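Beta-n-acetylhexosaminidase (Streptococcus pneumoniae, PDB 4AZI) probably catalyses the hydrolytic release of terminal beta-linked N-acetylglucosamine from glycans, as a family 20 exo-beta-D-N-acetylglucosaminidase module of the pneumococcal enzyme StrH. Local coordinates at residues 35-40 against 397-402; 123-128 against 134-139; 146-149 against 155-158; 285-288 against 292-295; 304-309 against 351-356. The protein carries 2 engineered substitutions. All coordinates share one frame; numbering follows the deposited sequence.

Contact 1. Residues 35-40 against 397-402; sequences SELGYS and LNRNKQ
Arg399 extends from the loop between helices 380-391 and 402-414 onto Leu37, at the C-terminal end of the helix linking strands 10-16 and 41-45 of the TIM barrel. The contact illustrates how a surface arginine serves apolar, watery and ionic neighbours at once.

The apolar share falls to Leu37. Its CD2 methyl sits over one face of the guanidinium, 3.5 Å from Arg399 NH1 and 3.6 Å from NH2, and the two side chains run alongside each other in the same direction. Arg399 has its CG anti to the backbone N (chi1 -160°) and stays extended from CG to NE, a reach that carries CD past Leu37 O at 3.7 Å.

The ionic share lies outside the two segments: NH2 forms a salt bridge with Asp351 at the end of helix 339-352. Glu36 is a more distant charge, its OE2 5.4 Å from NH1, although the carboxylate probably still adds some electrostatic attraction.

Water links Arg399 to both the backbone and the carboxylate of Glu36. Two molecules lie in the guanidinium plane at its edge, and both accept from NH1. One stands 2.9 Å from NH1 and donates to the backbone Glu36 O at 2.7 Å; the other, 3.0 Å from NH1, donates to the carboxylate oxygen Glu36 OE2 at 2.9 Å.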
# COMPACT_ATOMS: atom_id res chain seq x y z
N SER A 35 5.94 -12.22 -7.90
CA SER A 35 6.20 -12.47 -9.32
C SER A 35 5.88 -13.90 -9.75
O SER A 35 5.38 -14.12 -10.85
CB SER A 35 7.65 -12.14 -9.67
OG SER A 35 7.88 -12.40 -11.04
N GLU A 36 6.18 -14.87 -8.88
CA GLU A 36 5.94 -16.26 -9.23
C GLU A 36 4.45 -16.60 -9.19
O GLU A 36 3.96 -17.40 -9.99
CB GLU A 36 6.73 -17.21 -8.31
CG GLU A 36 5.91 -17.81 -7.18
CD GLU A 36 6.55 -19.05 -6.58
OE1 GLU A 36 7.70 -18.95 -6.10
OE2 GLU A 36 5.89 -20.11 -6.58
N LEU A 37 3.75 -15.97 -8.25
CA LEU A 37 2.34 -16.26 -8.01
C LEU A 37 1.43 -15.46 -8.94
O LEU A 37 0.23 -15.73 -9.03
CB LEU A 37 1.98 -16.03 -6.53
CG LEU A 37 2.63 -16.97 -5.50
CD1 LEU A 37 2.39 -16.49 -4.08
CD2 LEU A 37 2.14 -18.41 -5.67
N GLY A 38 2.01 -14.48 -9.64
CA GLY A 38 1.28 -13.72 -10.66
C GLY A 38 0.61 -12.44 -10.21
O GLY A 38 -0.30 -11.93 -10.89
N TYR A 39 1.05 -11.91 -9.07
CA TYR A 39 0.67 -10.56 -8.62
C TYR A 39 1.23 -9.51 -9.57
O TYR A 39 2.10 -9.81 -10.38
CB TYR A 39 1.21 -10.31 -7.20
CG TYR A 39 0.48 -11.08 -6.13
CD1 TYR A 39 0.78 -12.43 -5.87
CD2 TYR A 39 -0.50 -10.46 -5.37
CE1 TYR A 39 0.09 -13.14 -4.90
CE2 TYR A 39 -1.19 -11.16 -4.38
CZ TYR A 39 -0.88 -12.50 -4.15
OH TYR A 39 -1.58 -13.18 -3.18
N SER A 40 0.73 -8.28 -9.46
CA SER A 40 1.23 -7.20 -10.30
C SER A 40 1.98 -6.12 -9.51
O SER A 40 2.77 -5.36 -10.10
CB SER A 40 0.09 -6.56 -11.11
OG SER A 40 -0.90 -6.04 -10.25
N LEU A 397 -0.31 -15.58 -20.46
CA LEU A 397 -0.89 -16.74 -19.78
C LEU A 397 -1.18 -16.49 -18.30
O LEU A 397 -0.39 -15.86 -17.60
CB LEU A 397 -0.01 -17.99 -19.97
CG LEU A 397 0.15 -18.49 -21.42
CD1 LEU A 397 1.28 -19.50 -21.53
CD2 LEU A 397 -1.15 -19.07 -21.96
N ASN A 398 -2.34 -16.97 -17.85
CA ASN A 398 -2.73 -16.85 -16.44
C ASN A 398 -2.29 -18.07 -15.65
O ASN A 398 -1.72 -19.01 -16.23
CB ASN A 398 -4.24 -16.54 -16.28
CG ASN A 398 -5.14 -17.68 -16.74
OD1 ASN A 398 -4.82 -18.86 -16.60
ND2 ASN A 398 -6.31 -17.32 -17.27
N ARG A 399 -2.55 -18.06 -14.35
CA ARG A 399 -2.11 -19.13 -13.44
C ARG A 399 -2.70 -20.54 -13.76
O ARG A 399 -2.17 -21.56 -13.33
CB ARG A 399 -2.36 -18.71 -11.99
CG ARG A 399 -1.55 -19.47 -10.95
CD ARG A 399 -1.62 -18.84 -9.57
NE ARG A 399 -1.22 -19.79 -8.53
CZ ARG A 399 0.04 -20.09 -8.22
NH1 ARG A 399 1.05 -19.51 -8.85
NH2 ARG A 399 0.30 -20.99 -7.28
N ASN A 400 -3.79 -20.58 -14.52
CA ASN A 400 -4.33 -21.86 -14.98
C ASN A 400 -3.44 -22.60 -15.97
O ASN A 400 -3.58 -23.81 -16.16
CB ASN A 400 -5.71 -21.66 -15.62
CG ASN A 400 -6.78 -21.39 -14.60
OD1 ASN A 400 -6.99 -22.18 -13.68
ND2 ASN A 400 -7.48 -20.26 -14.75
N LYS A 401 -2.50 -21.87 -16.58
CA LYS A 401 -1.75 -22.37 -17.74
C LYS A 401 -0.24 -22.47 -17.55
O LYS A 401 0.54 -22.20 -18.48
CB LYS A 401 -2.08 -21.52 -18.97
CG LYS A 401 -3.54 -21.55 -19.39
CD LYS A 401 -3.94 -22.92 -19.93
CE LYS A 401 -5.46 -23.06 -20.01
NZ LYS A 401 -6.03 -22.23 -21.11
N GLN A 402 0.19 -22.90 -16.36
CA GLN A 402 1.62 -23.06 -16.08
C GLN A 402 2.24 -24.16 -16.94
O GLN A 402 3.28 -23.96 -17.56
CB GLN A 402 1.88 -23.32 -14.60
CG GLN A 402 3.34 -23.14 -14.19
CD GLN A 402 3.89 -21.77 -14.56
OE1 GLN A 402 3.24 -20.75 -14.33
NE2 GLN A 402 5.09 -21.75 -15.13
O HOH W 1 1.62 -18.02 -11.28
O HOH W 2 3.65 -20.87 -8.27

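Contact 2. Residues 123-128 against 134-139; sequences AMLVAM and KNPQAH
Pro136 packs against Leu125 and Met128 of helix 122-130, within the helix-loop-strand excursion that follows strand 110-117 of the TIM barrel. The general lesson is that a rigid ring can be fitted into a helix surface by the torsions of its flexible neighbours.

Met128 shows this most clearly. Its chain is bent at the last torsion (chi3 -78°), which turns the terminal methyl back to Pro136, CE lying 3.6 Å from Pro136 CB. The two side chains pass each other in opposite directions. The same methionine also touches Ala155 and Phe158 of helix 153-170, and Pro136 itself reaches Ala155, joining both elements to that helix.

Leu125 places CG anti to its carbonyl carbon (chi1 -62°) and divides its branches between two residues. CD2 faces Pro136, 4.1 Å from CB and 3.8 Å from the backbone Pro136 O. CD1 goes to Gln137, meeting CG at 4.1 Å.

Gln137 contributes only its aliphatic part across the contact. A kink at chi2 (93°) separates that part from the amide, whose NE2 hydrogen-bonds to Glu129 OE2 of helix 122-130.

The proline ring also approaches the helix backbone, where Pro136 CG comes within 3.5 Å of the carbonyl oxygen Leu125 O.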
# COMPACT_ATOMS: atom_id res chain seq x y z
N ALA A 123 5.58 8.84 14.45
CA ALA A 123 6.99 9.18 14.26
C ALA A 123 7.16 10.64 13.85
O ALA A 123 8.05 11.32 14.37
CB ALA A 123 7.64 8.25 13.26
N MET A 124 6.31 11.10 12.94
CA MET A 124 6.37 12.48 12.45
C MET A 124 6.03 13.48 13.54
O MET A 124 6.60 14.57 13.59
CB MET A 124 5.44 12.67 11.24
CG MET A 124 5.81 11.85 10.01
SD MET A 124 4.74 12.36 8.66
CE MET A 124 4.61 10.87 7.69
N LEU A 125 5.11 13.11 14.43
CA LEU A 125 4.70 13.97 15.55
C LEU A 125 5.85 14.27 16.52
O LEU A 125 6.08 15.41 16.88
CB LEU A 125 3.51 13.37 16.30
CG LEU A 125 2.19 13.17 15.54
CD1 LEU A 125 1.24 12.32 16.37
CD2 LEU A 125 1.52 14.48 15.13
N VAL A 126 6.56 13.22 16.93
CA VAL A 126 7.73 13.36 17.80
C VAL A 126 8.88 14.04 17.06
O VAL A 126 9.60 14.87 17.63
CB VAL A 126 8.17 11.98 18.35
CG1 VAL A 126 9.47 12.09 19.14
CG2 VAL A 126 7.06 11.37 19.20
N ALA A 127 9.06 13.69 15.79
CA ALA A 127 10.07 14.33 14.95
C ALA A 127 9.85 15.84 14.90
O ALA A 127 10.80 16.62 15.06
CB ALA A 127 10.06 13.74 13.55
N MET A 128 8.60 16.25 14.72
CA MET A 128 8.27 17.68 14.66
C MET A 128 8.60 18.39 15.99
O MET A 128 9.12 19.50 15.98
CB MET A 128 6.82 17.89 14.25
CG MET A 128 6.55 17.68 12.76
SD MET A 128 4.94 18.30 12.22
CE MET A 128 3.87 17.00 12.82
N LYS A 134 5.97 22.70 18.42
CA LYS A 134 5.27 22.30 19.65
C LYS A 134 3.82 21.94 19.38
O LYS A 134 3.17 22.55 18.52
CB LYS A 134 5.30 23.42 20.70
CG LYS A 134 6.68 23.85 21.17
CD LYS A 134 6.57 25.02 22.14
CE LYS A 134 7.93 25.53 22.57
NZ LYS A 134 8.66 24.56 23.44
N ASN A 135 3.30 20.98 20.14
CA ASN A 135 1.89 20.58 20.08
C ASN A 135 1.39 20.23 18.67
O ASN A 135 0.37 20.77 18.22
CB ASN A 135 1.01 21.68 20.69
CG ASN A 135 1.39 22.01 22.11
OD1 ASN A 135 1.67 23.17 22.44
ND2 ASN A 135 1.43 21.00 22.97
N PRO A 136 2.09 19.33 17.96
CA PRO A 136 1.53 18.99 16.65
C PRO A 136 0.35 18.02 16.76
O PRO A 136 -0.30 17.74 15.75
CB PRO A 136 2.70 18.31 15.95
CG PRO A 136 3.47 17.67 17.05
CD PRO A 136 3.34 18.60 18.23
N GLN A 137 0.08 17.53 17.96
CA GLN A 137 -0.90 16.47 18.17
C GLN A 137 -2.33 16.97 18.25
O GLN A 137 -2.61 18.00 18.86
CB GLN A 137 -0.59 15.67 19.43
CG GLN A 137 0.78 15.01 19.44
CD GLN A 137 1.84 15.87 20.12
OE1 GLN A 137 1.62 17.05 20.38
NE2 GLN A 137 3.00 15.28 20.39
N ALA A 138 -3.23 16.22 17.62
CA ALA A 138 -4.65 16.38 17.85
C ALA A 138 -4.91 16.08 19.32
O ALA A 138 -4.22 15.26 19.93
CB ALA A 138 -5.45 15.44 16.96
N HIS A 139 -5.91 16.74 19.88
CA HIS A 139 -6.22 16.69 21.29
C HIS A 139 -7.71 16.64 21.46
O HIS A 139 -8.42 17.62 21.22
CB HIS A 139 -5.59 17.93 21.95
CG HIS A 139 -5.87 18.07 23.43
ND1 HIS A 139 -5.51 19.17 24.12
CD2 HIS A 139 -6.47 17.22 24.35
CE1 HIS A 139 -5.87 19.04 25.40
NE2 HIS A 139 -6.46 17.84 25.55

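Contact 3. Residues 146-149 against 155-158; sequences TTMD and AMNF
The short strand 147-148 passes the start of helix 153-170 with Met148 and Ala155 closest in backbone, 7.5 Å between their CA atoms, after the chain has turned a corner at Thr146. Across that gap Met148 sets out toward the helix. CG is anti to the backbone N (chi1 167°), the next torsion is also extended, and the thioether lands on the peptide linking Ala155 to Met156, in the first turn of the helix: SD lies 3.7 Å from Met156 N and 3.8 Å from Ala155 C. The Ala155 methyl completes this seat, its CB 4.0 Å from the sulfur.

A bend at chi3 (56°) then turns the Met148 methyl to the second methionine, so that CE meets Met156 SD at 3.8 Å. Met156 is itself folded at chi2 (-91°), and its CG comes 4.0 Å from Asp149 O as the two thioether chains pass at a slant. Tyr209 of helix 203-219 touches both methionines.

The assembly is a worked case of buried sulfur-rich packing in a TIM barrel, where a small strand inserted after barrel strand 110-117 is laid against the outer helix that leads to strand 176-180.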
# COMPACT_ATOMS: atom_id res chain seq x y z
N THR A 146 -0.96 9.56 17.76
CA THR A 146 -0.95 9.08 16.37
C THR A 146 -1.26 10.15 15.34
O THR A 146 -0.86 10.02 14.18
CB THR A 146 -1.97 7.93 16.14
OG1 THR A 146 -3.31 8.42 16.28
CG2 THR A 146 -1.73 6.79 17.11
N THR A 147 -1.97 11.19 15.77
CA THR A 147 -2.68 12.07 14.84
C THR A 147 -2.33 13.55 14.99
O THR A 147 -2.14 14.05 16.10
CB THR A 147 -4.19 11.86 15.00
OG1 THR A 147 -4.52 10.53 14.57
CG2 THR A 147 -4.98 12.85 14.18
N MET A 148 -2.28 14.24 13.85
CA MET A 148 -1.96 15.66 13.80
C MET A 148 -3.19 16.56 13.98
O MET A 148 -4.27 16.25 13.47
CB MET A 148 -1.24 15.98 12.49
CG MET A 148 -1.12 17.47 12.16
SD MET A 148 -0.06 17.81 10.74
CE MET A 148 -0.81 16.81 9.46
N ASP A 149 -2.99 17.67 14.69
CA ASP A 149 -3.98 18.73 14.88
C ASP A 149 -4.15 19.52 13.58
O ASP A 149 -3.22 20.19 13.13
CB ASP A 149 -3.54 19.64 16.03
CG ASP A 149 -4.42 20.89 16.19
OD1 ASP A 149 -5.52 20.96 15.59
OD2 ASP A 149 -4.00 21.80 16.93
N ALA A 155 2.58 22.66 12.01
CA ALA A 155 2.70 21.21 11.85
C ALA A 155 2.25 20.76 10.46
O ALA A 155 2.93 19.95 9.81
CB ALA A 155 1.92 20.49 12.94
N MET A 156 1.10 21.27 10.03
CA MET A 156 0.51 21.01 8.71
C MET A 156 1.43 21.47 7.57
O MET A 156 1.61 20.76 6.58
CB MET A 156 -0.84 21.73 8.58
CG MET A 156 -1.91 21.26 9.55
SD MET A 156 -2.91 19.92 8.88
CE MET A 156 -4.17 20.87 8.04
N ASN A 157 2.01 22.66 7.71
CA ASN A 157 2.94 23.16 6.69
C ASN A 157 4.15 22.26 6.61
O ASN A 157 4.62 21.94 5.52
CB ASN A 157 3.33 24.62 6.93
CG ASN A 157 2.22 25.59 6.55
OD1 ASN A 157 1.34 25.25 5.76
ND2 ASN A 157 2.27 26.80 7.09
N PHE A 158 4.63 21.81 7.77
CA PHE A 158 5.78 20.90 7.79
C PHE A 158 5.49 19.55 7.14
O PHE A 158 6.24 19.11 6.27
CB PHE A 158 6.29 20.68 9.20
CG PHE A 158 7.55 19.89 9.24
CD1 PHE A 158 8.78 20.52 9.09
CD2 PHE A 158 7.52 18.50 9.37
CE1 PHE A 158 9.95 19.80 9.10
CE2 PHE A 158 8.69 17.77 9.38
CZ PHE A 158 9.91 18.42 9.24

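Contact 4. Residues 285-288 against 292-295. Engineered in segment 292-295: Tyr292 (natural residue Gly). With OAN (O-(2-acetamido-2-deoxy D-glucopyranosylidene) amino-N-phenylcarbamate), chain C.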
# COMPACT_ATOMS: atom_id res chain seq x y z
N GLN A 285 -0.89 -12.99 15.00
CA GLN A 285 -2.27 -12.93 15.49
C GLN A 285 -2.94 -14.30 15.44
O GLN A 285 -2.92 -14.98 14.42
CB GLN A 285 -3.09 -11.89 14.70
CG GLN A 285 -4.42 -11.50 15.33
CD GLN A 285 -4.31 -10.31 16.26
OE1 GLN A 285 -3.25 -10.04 16.83
NE2 GLN A 285 -5.41 -9.58 16.42
N LYS A 286 -3.53 -14.67 16.57
CA LYS A 286 -4.23 -15.94 16.74
C LYS A 286 -5.68 -15.64 17.13
O LYS A 286 -5.98 -14.50 17.50
CB LYS A 286 -3.54 -16.77 17.83
CG LYS A 286 -2.19 -17.35 17.42
CD LYS A 286 -1.35 -17.68 18.65
CE LYS A 286 -0.59 -16.45 19.14
NZ LYS A 286 -0.55 -16.35 20.62
N PRO A 287 -6.58 -16.64 17.05
CA PRO A 287 -8.00 -16.42 17.36
C PRO A 287 -8.25 -15.61 18.65
O PRO A 287 -9.09 -14.70 18.64
CB PRO A 287 -8.54 -17.84 17.52
CG PRO A 287 -7.69 -18.66 16.61
CD PRO A 287 -6.32 -18.03 16.62
N GLU A 288 -7.51 -15.92 19.71
CA GLU A 288 -7.67 -15.29 21.03
C GLU A 288 -7.29 -13.81 21.05
O GLU A 288 -7.66 -13.08 21.96
CB GLU A 288 -6.86 -16.03 22.10
CG GLU A 288 -6.79 -17.55 21.97
CD GLU A 288 -5.61 -18.02 21.13
OE1 GLU A 288 -4.45 -17.73 21.49
OE2 GLU A 288 -5.86 -18.69 20.10
N TYR A 292 -8.45 -10.80 12.29
CA TYR A 292 -7.31 -10.80 11.37
C TYR A 292 -6.21 -11.80 11.74
O TYR A 292 -5.02 -11.53 11.59
CB TYR A 292 -6.74 -9.38 11.22
CG TYR A 292 -7.80 -8.30 11.00
CD1 TYR A 292 -8.84 -8.49 10.09
CD2 TYR A 292 -7.73 -7.08 11.68
CE1 TYR A 292 -9.79 -7.49 9.88
CE2 TYR A 292 -8.68 -6.09 11.47
CZ TYR A 292 -9.71 -6.30 10.57
OH TYR A 292 -10.64 -5.32 10.36
N PHE A 293 -6.63 -12.97 12.23
CA PHE A 293 -5.69 -14.07 12.49
C PHE A 293 -5.52 -14.90 11.21
O PHE A 293 -6.34 -14.79 10.29
CB PHE A 293 -6.12 -14.91 13.70
CG PHE A 293 -7.50 -15.50 13.61
CD1 PHE A 293 -8.62 -14.76 13.97
CD2 PHE A 293 -7.68 -16.82 13.20
CE1 PHE A 293 -9.90 -15.31 13.89
CE2 PHE A 293 -8.95 -17.38 13.13
CZ PHE A 293 -10.06 -16.62 13.47
N LEU A 294 -4.47 -15.71 11.15
CA LEU A 294 -4.04 -16.36 9.90
C LEU A 294 -5.06 -17.31 9.28
O LEU A 294 -5.37 -17.21 8.09
CB LEU A 294 -2.69 -17.06 10.09
CG LEU A 294 -2.04 -17.59 8.81
CD1 LEU A 294 -1.84 -16.47 7.78
CD2 LEU A 294 -0.73 -18.28 9.14
N LYS A 295 -5.57 -18.24 10.08
CA LYS A 295 -6.47 -19.28 9.59
C LYS A 295 -7.69 -18.72 8.85
O LYS A 295 -8.06 -19.20 7.77
CB LYS A 295 -6.90 -20.16 10.77
CG LYS A 295 -7.52 -21.50 10.41
CD LYS A 295 -7.40 -22.49 11.57
CE LYS A 295 -7.76 -21.88 12.93
NZ LYS A 295 -9.13 -21.28 12.99
CAH OAN C . -6.83 0.95 6.73
CAG OAN C . -6.57 -0.07 7.84
OAN OAN C . -6.71 -1.27 7.63
NAI OAN C . -6.20 0.44 9.02
CAB OAN C . -5.89 -0.35 10.22
CAC OAN C . -4.44 -0.83 10.16
OAJ OAN C . -3.57 0.22 10.61
CAD OAN C . -4.23 -2.07 11.01
OAK OAN C . -2.86 -2.43 10.92
CAE OAN C . -5.10 -3.21 10.47
CAF OAN C . -5.02 -4.52 11.27
OAM OAN C . -5.56 -4.33 12.59
OAL OAN C . -6.50 -2.85 10.35
CAA OAN C . -6.86 -1.53 10.42
NAY OAN C . -8.13 -1.28 10.66
OAQ OAN C . -8.94 -2.37 10.82
CAP OAN C . -9.99 -2.17 11.67
OAR OAN C . -10.82 -3.06 11.84
NAO OAN C . -10.05 -0.98 12.29
CAS OAN C . -11.02 -0.58 13.12
CAT OAN C . -11.64 0.65 12.87
CAU OAN C . -12.65 1.12 13.70
CAV OAN C . -13.06 0.36 14.79
CAW OAN C . -12.45 -0.88 15.05
CAX OAN C . -11.43 -1.34 14.22
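Phe293 turns back over Pro287 where the loop after barrel strand 271-282 enters helix 294-303, and its ring can be followed atom by atom. CB begins against the backbone, 3.3 Å from Gln285 O. Chi1 of 57° puts CG between the backbone N and the carbonyl carbon, the crowded position, and this folds the ring over the proline. CG then meets Pro287 N at 3.7 Å. Along one edge of the ring CD1 lies 3.8 Å from Pro287 CA, with CE1 following at 4.1 Å from that atom. Along the other edge, still against the same proline, CD2 is 3.9 Å from Pro287 CG, and CE2 rests on the same methylene. The result is a CH-pi contact: Pro287 CA stands 3.9 Å from the ring centroid and 15° off its normal, over the face.

Gln285 packs on the backbone before Phe293, with its CB 3.7 Å from Tyr292 O. Its amide is held by partners outside the two segments, OE1 by Arg332 and NE2 by Trp291 O.

Tyr292, an engineered residue that is glycine in the natural sequence, heads the other way into the inhibitor pocket, where its ring also meets that of Tyr280. Its hydroxyl donates a hydrogen bond of 2.7 Å from OH to OAR, the carbamate carbonyl oxygen of the inhibitor, which lies in the plane of the ring at its edge.

The chemistry is thus divided: the Phe293-Pro287 contact is largely dispersive, the proline CA-H perhaps slightly polarised by the flanking amides, whereas the engineered phenol gives its hydrogen bond to the carbamate while its ring carbon CD2 lies against the sugar's hydroxymethyl group.

Contact 5. Residues 304-309 against 351-356; sequences TPFNQL and DHNKDY
Phe306 and Tyr356 meet face to face, and with Asn353 they carry most of the buried surface between the loop after helix 294-303 and the chain leaving helix 339-352. They exemplify a ring stack bordered by a water-bridged amide.

The two aromatic rings have centroids 4.1 Å apart and planes inclined by only 18°, each covering one face of the other. The closest carbons are Phe306 CE2 and Tyr356 CD1, at 3.5 Å. Phe306 brings its ring there from the type I turn 305-308 by holding CG opposite the backbone N (chi1 179°), which, with CB already directed toward the other segment, lays the ring against Tyr356.

Asn353 lies beside the base of the phenylalanine, its amide plane turned 58° from that ring, with OD1 3.2 Å from Phe306 CB. Its polar atoms are bridged to the loop backbone by two waters. One accepts from Asn353 ND2 at 2.9 Å and donates to Thr304 O at 2.8 Å; the other donates to Asn353 OD1 at 2.7 Å and accepts from Phe306 N at 3.1 Å. As ND2 also bonds to Phe349 O in the preceding helix, the rotation of the amide is well defined.

At the far end of the tyrosine, Asn307 sets its amide nearly perpendicular to the phenol ring, while its OD1 takes a hydrogen bond from Lys9.

Such packing belongs to the end of a TIM barrel where helices lead back into strands, at the N-terminal ends of the barrel strands: the turn leading to the last barrel strand, 321-329, is joined to the end of the helix that follows that strand.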
# COMPACT_ATOMS: atom_id res chain seq x y z
N THR A 304 -14.37 -15.11 0.19
CA THR A 304 -14.75 -13.78 -0.31
C THR A 304 -14.34 -13.68 -1.77
O THR A 304 -13.18 -13.93 -2.09
CB THR A 304 -14.03 -12.67 0.48
OG1 THR A 304 -14.28 -12.85 1.88
CG2 THR A 304 -14.52 -11.29 0.04
N PRO A 305 -15.28 -13.32 -2.68
CA PRO A 305 -14.88 -13.20 -4.08
C PRO A 305 -13.87 -12.07 -4.35
O PRO A 305 -13.84 -11.07 -3.62
CB PRO A 305 -16.21 -12.95 -4.80
CG PRO A 305 -17.24 -13.57 -3.92
CD PRO A 305 -16.75 -13.29 -2.52
N PHE A 306 -13.05 -12.27 -5.37
CA PHE A 306 -11.96 -11.35 -5.74
C PHE A 306 -12.50 -9.94 -5.95
O PHE A 306 -11.87 -8.96 -5.56
CB PHE A 306 -11.28 -11.84 -7.02
CG PHE A 306 -10.16 -10.97 -7.52
CD1 PHE A 306 -8.86 -11.16 -7.07
CD2 PHE A 306 -10.40 -9.97 -8.47
CE1 PHE A 306 -7.82 -10.36 -7.55
CE2 PHE A 306 -9.37 -9.17 -8.95
CZ PHE A 306 -8.07 -9.38 -8.49
N ASN A 307 -13.67 -9.85 -6.57
CA ASN A 307 -14.29 -8.57 -6.87
C ASN A 307 -15.21 -8.04 -5.76
O ASN A 307 -15.79 -6.96 -5.91
CB ASN A 307 -15.05 -8.63 -8.20
CG ASN A 307 -14.12 -8.63 -9.42
OD1 ASN A 307 -13.04 -8.05 -9.39
ND2 ASN A 307 -14.55 -9.29 -10.49
N GLN A 308 -15.35 -8.77 -4.66
CA GLN A 308 -16.32 -8.36 -3.64
C GLN A 308 -15.82 -7.25 -2.72
O GLN A 308 -14.89 -7.45 -1.96
CB GLN A 308 -16.82 -9.56 -2.84
CG GLN A 308 -17.82 -9.18 -1.77
CD GLN A 308 -18.57 -10.39 -1.24
OE1 GLN A 308 -19.31 -11.03 -1.97
NE2 GLN A 308 -18.37 -10.69 0.04
N LEU A 309 -16.44 -6.07 -2.80
CA LEU A 309 -16.09 -4.99 -1.89
C LEU A 309 -16.71 -5.26 -0.52
O LEU A 309 -17.78 -5.86 -0.43
CB LEU A 309 -16.53 -3.63 -2.45
CG LEU A 309 -15.73 -3.15 -3.66
CD1 LEU A 309 -16.55 -2.22 -4.53
CD2 LEU A 309 -14.43 -2.48 -3.24
N ASP A 351 -4.14 -18.97 -5.85
CA ASP A 351 -4.73 -20.27 -6.23
C ASP A 351 -6.25 -20.25 -6.36
O ASP A 351 -6.80 -20.95 -7.21
CB ASP A 351 -4.29 -21.37 -5.26
CG ASP A 351 -2.89 -21.88 -5.56
OD1 ASP A 351 -2.36 -21.57 -6.65
OD2 ASP A 351 -2.32 -22.59 -4.71
N HIS A 352 -6.91 -19.46 -5.53
CA HIS A 352 -8.36 -19.33 -5.59
C HIS A 352 -8.82 -18.46 -6.73
O HIS A 352 -10.00 -18.45 -7.07
CB HIS A 352 -8.92 -18.80 -4.27
CG HIS A 352 -9.01 -19.85 -3.19
ND1 HIS A 352 -9.73 -20.98 -3.34
CD2 HIS A 352 -8.47 -19.90 -1.91
CE1 HIS A 352 -9.64 -21.72 -2.21
NE2 HIS A 352 -8.87 -21.05 -1.34
N ASN A 353 -7.89 -17.72 -7.34
CA ASN A 353 -8.23 -16.75 -8.39
C ASN A 353 -7.31 -16.85 -9.61
O ASN A 353 -6.76 -15.84 -10.07
CB ASN A 353 -8.17 -15.33 -7.83
CG ASN A 353 -9.28 -15.05 -6.84
OD1 ASN A 353 -10.44 -14.93 -7.23
ND2 ASN A 353 -8.93 -14.93 -5.57
N LYS A 354 -7.16 -18.07 -10.14
CA LYS A 354 -6.17 -18.34 -11.20
C LYS A 354 -6.40 -17.57 -12.51
O LYS A 354 -5.46 -17.33 -13.25
CB LYS A 354 -6.08 -19.84 -11.48
CG LYS A 354 -5.38 -20.63 -10.39
CD LYS A 354 -5.27 -22.10 -10.78
CE LYS A 354 -4.60 -22.92 -9.70
NZ LYS A 354 -5.54 -23.25 -8.60
N ASP A 355 -7.66 -17.20 -12.78
CA ASP A 355 -8.01 -16.36 -13.93
C ASP A 355 -7.45 -14.95 -13.86
O ASP A 355 -7.21 -14.31 -14.89
CB ASP A 355 -9.54 -16.29 -14.10
CG ASP A 355 -10.29 -16.30 -12.77
OD1 ASP A 355 -9.80 -16.91 -11.79
OD2 ASP A 355 -11.38 -15.70 -12.70
N TYR A 356 -7.23 -14.45 -12.64
CA TYR A 356 -6.75 -13.09 -12.44
C TYR A 356 -5.23 -12.98 -12.34
O TYR A 356 -4.65 -11.96 -12.72
CB TYR A 356 -7.40 -12.46 -11.21
CG TYR A 356 -8.86 -12.13 -11.42
CD1 TYR A 356 -9.24 -10.93 -12.01
CD2 TYR A 356 -9.86 -13.02 -11.04
CE1 TYR A 356 -10.57 -10.62 -12.22
CE2 TYR A 356 -11.20 -12.72 -11.24
CZ TYR A 356 -11.54 -11.53 -11.83
OH TYR A 356 -12.86 -11.24 -12.03
O HOH W 3 -11.03 -14.81 -3.63
O HOH W 4 -13.05 -15.04 -6.77

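The five contacts are spread round one TIM barrel. Contacts 2 and 3 follow one another in sequence, with centres 6 Å apart, and share the excursion from strand 110-117 into helix 153-170; backbone pairing of Pro136 with Asp149 and Ala138 with Thr147 unites them. Contact 4, beside the inhibitor pocket, comes next, its centre about 33 Å from each of theirs. Contact 5 follows, and contact 1 encloses all the others by bringing the C-terminal helical region back to helix 24-37. Contacts 1 and 5, centres 13 Å apart, are joined by the Asp351-Arg399 salt bridge, across the chain's centre from contacts 2 and 3. The C-terminal region is thereby attached well away from the pocket.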